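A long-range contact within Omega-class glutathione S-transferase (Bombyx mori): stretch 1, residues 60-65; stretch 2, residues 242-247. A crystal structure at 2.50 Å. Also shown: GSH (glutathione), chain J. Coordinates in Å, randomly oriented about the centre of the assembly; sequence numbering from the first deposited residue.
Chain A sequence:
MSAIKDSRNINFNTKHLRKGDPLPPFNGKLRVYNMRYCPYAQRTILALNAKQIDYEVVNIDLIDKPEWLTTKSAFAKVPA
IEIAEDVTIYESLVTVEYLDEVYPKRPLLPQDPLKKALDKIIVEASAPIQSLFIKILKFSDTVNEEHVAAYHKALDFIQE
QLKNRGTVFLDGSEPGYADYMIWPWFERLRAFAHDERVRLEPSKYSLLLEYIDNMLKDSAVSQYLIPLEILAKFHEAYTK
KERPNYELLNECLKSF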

ATOM      1  N   ILE A  60      -3.533   9.676  10.670  1.00 25.49           N
ATOM      2  CA  ILE A  60      -4.522   9.328  11.688  1.00 29.58           C
ATOM      3  C   ILE A  60      -4.024   8.239  12.615  1.00 29.56           C
ATOM      4  O   ILE A  60      -3.660   7.155  12.155  1.00 27.74           O
ATOM      5  CB  ILE A  60      -5.822   8.792  11.060  1.00 26.53           C
ATOM      6  CG1 ILE A  60      -6.462   9.833  10.119  1.00 27.44           C
ATOM      7  CG2 ILE A  60      -6.759   8.337  12.139  1.00 24.65           C
ATOM      8  CD1 ILE A  60      -6.920  11.120  10.791  1.00 28.68           C
ATOM      9  N   ASP A  61      -4.024   8.536  13.915  1.00 32.61           N
ATOM     10  CA  ASP A  61      -3.772   7.548  14.966  1.00 29.85           C
ATOM     11  C   ASP A  61      -4.944   6.559  14.996  1.00 30.96           C
ATOM     12  O   ASP A  61      -6.078   6.943  15.284  1.00 31.53           O
ATOM     13  CB  ASP A  61      -3.632   8.273  16.309  1.00 35.09           C
ATOM     14  CG  ASP A  61      -3.158   7.366  17.420  1.00 35.11           C
ATOM     15  OD1 ASP A  61      -3.780   6.304  17.619  1.00 36.33           O
ATOM     16  OD2 ASP A  61      -2.164   7.715  18.099  1.00 36.63           O
ATOM     17  N   LEU A  62      -4.678   5.295  14.680  1.00 29.53           N
ATOM     18  CA  LEU A  62      -5.745   4.305  14.519  1.00 31.37           C
ATOM     19  C   LEU A  62      -6.079   3.564  15.806  1.00 35.41           C
ATOM     20  O   LEU A  62      -6.940   2.683  15.821  1.00 40.05           O
ATOM     21  CB  LEU A  62      -5.348   3.273  13.466  1.00 28.36           C
ATOM     22  CG  LEU A  62      -5.212   3.772  12.040  1.00 28.49           C
ATOM     23  CD1 LEU A  62      -4.856   2.599  11.148  1.00 25.58           C
ATOM     24  CD2 LEU A  62      -6.512   4.440  11.575  1.00 28.29           C
ATOM     25  N   ILE A  63      -5.364   3.892  16.869  1.00 35.52           N
ATOM     26  CA  ILE A  63      -5.580   3.272  18.160  1.00 39.51           C
ATOM     27  C   ILE A  63      -6.525   4.182  18.914  1.00 39.56           C
ATOM     28  O   ILE A  63      -7.476   3.728  19.559  1.00 41.47           O
ATOM     29  CB  ILE A  63      -4.249   3.134  18.939  1.00 42.70           C
ATOM     30  CG1 ILE A  63      -3.362   2.060  18.292  1.00 40.18           C
ATOM     31  CG2 ILE A  63      -4.514   2.815  20.416  1.00 42.80           C
ATOM     32  CD1 ILE A  63      -3.968   0.683  18.321  1.00 40.80           C
ATOM     33  N   ASP A  64      -6.257   5.479  18.791  1.00 38.81           N
ATOM     34  CA  ASP A  64      -7.010   6.523  19.460  1.00 39.47           C
ATOM     35  C   ASP A  64      -7.536   7.492  18.389  1.00 39.74           C
ATOM     36  O   ASP A  64      -7.033   8.629  18.244  1.00 37.65           O
ATOM     37  CB  ASP A  64      -6.093   7.243  20.458  1.00 41.72           C
ATOM     38  CG  ASP A  64      -6.844   8.184  21.373  1.00 45.67           C
ATOM     39  OD1 ASP A  64      -8.069   7.978  21.574  1.00 45.04           O
ATOM     40  OD2 ASP A  64      -6.206   9.135  21.892  1.00 47.17           O
ATOM     41  N   LYS A  65      -8.541   7.028  17.639  1.00 39.47           N
ATOM     42  CA  LYS A  65      -9.031   7.736  16.452  1.00 35.15           C
ATOM     43  C   LYS A  65      -9.632   9.086  16.786  1.00 39.57           C
ATOM     44  O   LYS A  65     -10.320   9.233  17.806  1.00 41.27           O
ATOM     45  CB  LYS A  65     -10.074   6.904  15.701  1.00 29.51           C
ATOM     46  CG  LYS A  65      -9.500   5.708  14.964  1.00 31.72           C
ATOM     47  CD  LYS A  65     -10.598   4.908  14.258  1.00 30.76           C
ATOM     48  CE  LYS A  65     -10.074   3.525  13.876  1.00 31.96           C
ATOM     49  NZ  LYS A  65     -11.127   2.642  13.310  1.00 30.93           N
ATOM     50  N   GLU A 242       2.490  -4.292  21.868  1.00 56.52           N
ATOM     51  CA  GLU A 242       2.703  -2.931  22.364  1.00 54.62           C
ATOM     52  C   GLU A 242       1.784  -1.917  21.677  1.00 53.63           C
ATOM     53  O   GLU A 242       1.159  -2.210  20.655  1.00 55.61           O
ATOM     54  CB  GLU A 242       4.164  -2.498  22.168  1.00 52.57           C
ATOM     55  CG  GLU A 242       5.158  -3.151  23.124  1.00 56.47           C
ATOM     56  CD  GLU A 242       6.610  -2.793  22.802  1.00 62.54           C
ATOM     57  OE1 GLU A 242       6.872  -2.235  21.708  1.00 55.26           O
ATOM     58  OE2 GLU A 242       7.492  -3.073  23.646  1.00 65.89           O
ATOM     59  N   ARG A 243       1.709  -0.722  22.254  1.00 50.71           N
ATOM     60  CA  ARG A 243       0.991   0.384  21.641  1.00 49.92           C
ATOM     61  C   ARG A 243       1.872   0.958  20.531  1.00 53.33           C
ATOM     62  O   ARG A 243       3.068   1.222  20.737  1.00 47.48           O
ATOM     63  CB  ARG A 243       0.689   1.459  22.681  1.00 49.94           C
ATOM     64  CG  ARG A 243      -0.584   2.237  22.422  1.00 49.63           C
ATOM     65  CD  ARG A 243      -0.283   3.577  21.796  1.00 48.91           C
ATOM     66  NE  ARG A 243      -1.484   4.402  21.703  1.00 53.07           N
ATOM     67  CZ  ARG A 243      -1.687   5.331  20.768  1.00 53.50           C
ATOM     68  NH1 ARG A 243      -0.762   5.551  19.831  1.00 45.48           N
ATOM     69  NH2 ARG A 243      -2.817   6.039  20.770  1.00 48.16           N
ATOM     70  N   PRO A 244       1.296   1.117  19.334  1.00 51.44           N
ATOM     71  CA  PRO A 244       2.114   1.541  18.191  1.00 44.95           C
ATOM     72  C   PRO A 244       2.704   2.921  18.414  1.00 40.45           C
ATOM     73  O   PRO A 244       2.062   3.778  19.031  1.00 46.80           O
ATOM     74  CB  PRO A 244       1.110   1.571  17.033  1.00 43.51           C
ATOM     75  CG  PRO A 244       0.022   0.578  17.449  1.00 46.80           C
ATOM     76  CD  PRO A 244      -0.082   0.759  18.947  1.00 48.92           C
ATOM     77  N   ASN A 245       3.935   3.112  17.951  1.00 36.28           N
ATOM     78  CA  ASN A 245       4.513   4.441  17.846  1.00 35.21           C
ATOM     79  C   ASN A 245       4.408   4.876  16.373  1.00 32.90           C
ATOM     80  O   ASN A 245       5.092   4.339  15.488  1.00 31.27           O
ATOM     81  CB  ASN A 245       5.960   4.440  18.342  1.00 30.58           C
ATOM     82  CG  ASN A 245       6.598   5.819  18.298  1.00 32.38           C
ATOM     83  OD1 ASN A 245       5.971   6.805  17.880  1.00 33.58           O
ATOM     84  ND2 ASN A 245       7.856   5.898  18.726  1.00 30.80           N
ATOM     85  N   TYR A 246       3.512   5.821  16.115  1.00 33.32           N
ATOM     86  CA  TYR A 246       3.292   6.326  14.763  1.00 31.82           C
ATOM     87  C   TYR A 246       4.272   7.437  14.378  1.00 29.87           C
ATOM     88  O   TYR A 246       4.186   7.964  13.282  1.00 29.61           O
ATOM     89  CB  TYR A 246       1.864   6.863  14.624  1.00 32.19           C
ATOM     90  CG  TYR A 246       0.765   5.827  14.776  1.00 32.74           C
ATOM     91  CD1 TYR A 246       0.687   4.733  13.923  1.00 31.43           C
ATOM     92  CD2 TYR A 246      -0.220   5.965  15.749  1.00 33.30           C
ATOM     93  CE1 TYR A 246      -0.330   3.785  14.055  1.00 34.65           C
ATOM     94  CE2 TYR A 246      -1.243   5.035  15.884  1.00 31.66           C
ATOM     95  CZ  TYR A 246      -1.296   3.947  15.038  1.00 33.76           C
ATOM     96  OH  TYR A 246      -2.312   3.014  15.161  1.00 32.06           O
ATOM     97  N   GLU A 247       5.197   7.797  15.261  1.00 29.11           N
ATOM     98  CA  GLU A 247       6.053   8.953  14.990  1.00 31.13           C
ATOM     99  C   GLU A 247       7.530   8.613  14.770  1.00 32.00           C
ATOM    100  O   GLU A 247       8.390   9.509  14.723  1.00 34.68           O
ATOM    101  CB  GLU A 247       5.906  10.004  16.102  1.00 31.96           C
ATOM    102  CG  GLU A 247       4.467  10.458  16.342  1.00 30.93           C
ATOM    103  CD  GLU A 247       3.783  10.932  15.072  1.00 30.98           C
ATOM    104  OE1 GLU A 247       4.354  11.798  14.369  1.00 34.85           O
ATOM    105  OE2 GLU A 247       2.676  10.435  14.776  1.00 30.29           O
TER
HETATM  106  N1  GSH J 306     -10.629  -2.429   2.335  1.00 22.60           N
HETATM  107  CA1 GSH J 306     -10.016  -1.209   2.873  1.00 22.33           C
HETATM  108  C1  GSH J 306      -9.203  -0.458   1.823  1.00 21.95           C
HETATM  109  O11 GSH J 306      -9.040   0.815   1.886  1.00 17.97           O
HETATM  110  O12 GSH J 306      -8.704  -1.118   0.845  1.00 20.30           O
HETATM  111  CB1 GSH J 306      -9.165  -1.590   4.077  1.00 24.41           C
HETATM  112  CG1 GSH J 306      -8.240  -0.561   4.643  1.00 24.79           C
HETATM  113  CD1 GSH J 306      -7.727  -0.847   6.033  1.00 22.98           C
HETATM  114  OE1 GSH J 306      -7.792  -1.966   6.530  1.00 24.40           O
HETATM  115  N2  GSH J 306      -7.145   0.207   6.807  1.00 26.71           N
HETATM  116  CA2 GSH J 306      -6.689  -0.129   8.160  1.00 25.68           C
HETATM  117  C2  GSH J 306      -7.572   0.613   9.140  1.00 28.43           C
HETATM  118  O2  GSH J 306      -7.867   1.779   8.904  1.00 27.94           O
HETATM  119  CB2 GSH J 306      -5.281   0.314   8.342  1.00 29.25           C
HETATM  120  SG2 GSH J 306      -3.996  -0.669   7.658  1.00 35.47           S
HETATM  121  N3  GSH J 306      -8.042  -0.048  10.339  1.00 35.75           N
HETATM  122  CA3 GSH J 306      -8.891   0.676  11.287  1.00 36.79           C
HETATM  123  C3  GSH J 306      -8.809   0.238  12.695  1.00 41.12           C
HETATM  124  O31 GSH J 306      -7.705   0.291  13.300  1.00 43.80           O
HETATM  125  O32 GSH J 306      -9.842  -0.171  13.280  1.00 45.58           O

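The contact is organised around the carboxylate of D61, a buried charge with partners on both sides of the junction. Its CA-to-CB bond points sideways to stretch 2, but chi1 near -171° (t) brings the end of the side chain closer to R243. There OD2 accepts from NH1 of R243 at 3.1 Å (N-H...O angle 152°) and from NH2 of R243 at 3.2 Å (146°), forming a salt bridge. A third bond, from R243 NH2 to D61 OD1, is weak: 3.3 Å and only 126°. OD1 is better served within its own loop, accepting from the backbone N of D64 at 2.9 Å (162°) and from the backbone N of I63 at 3.0 Å (146°). A short acidic side chain thus both ties the turn of residues 61-64 and offers its second oxygen to the arginine.

R243 reaches D61 with chi1 and chi2 outside the standard wells, at -149° and -101°. Its NH1 also makes a weak bond to the carbonyl O of P244, at 3.4 Å. D61 OD2 lies near the guanidinium plane, as hydrogen bonding requires, which leaves a face free for I63; CG2 of I63 packs over it, 3.7 Å from NE of R243.

Y246, buried and pointing toward stretch 1, has the largest area covered in the contact, 80 of the 302 Å² summed over both stretches. Its OH accepts a weak hydrogen bond from the backbone N of L62 (3.3 Å, 136°), so the ring's polar tip meets a main-chain donor. I63, with chi1 and chi2 both m, supplies apolar packing: its CG1 is 3.6 Å from CD of P244 and 4.3 Å from CZ of Y246. The compact proline ring, itself buried, matches this branched aliphatic side chain with carbon-to-carbon contact.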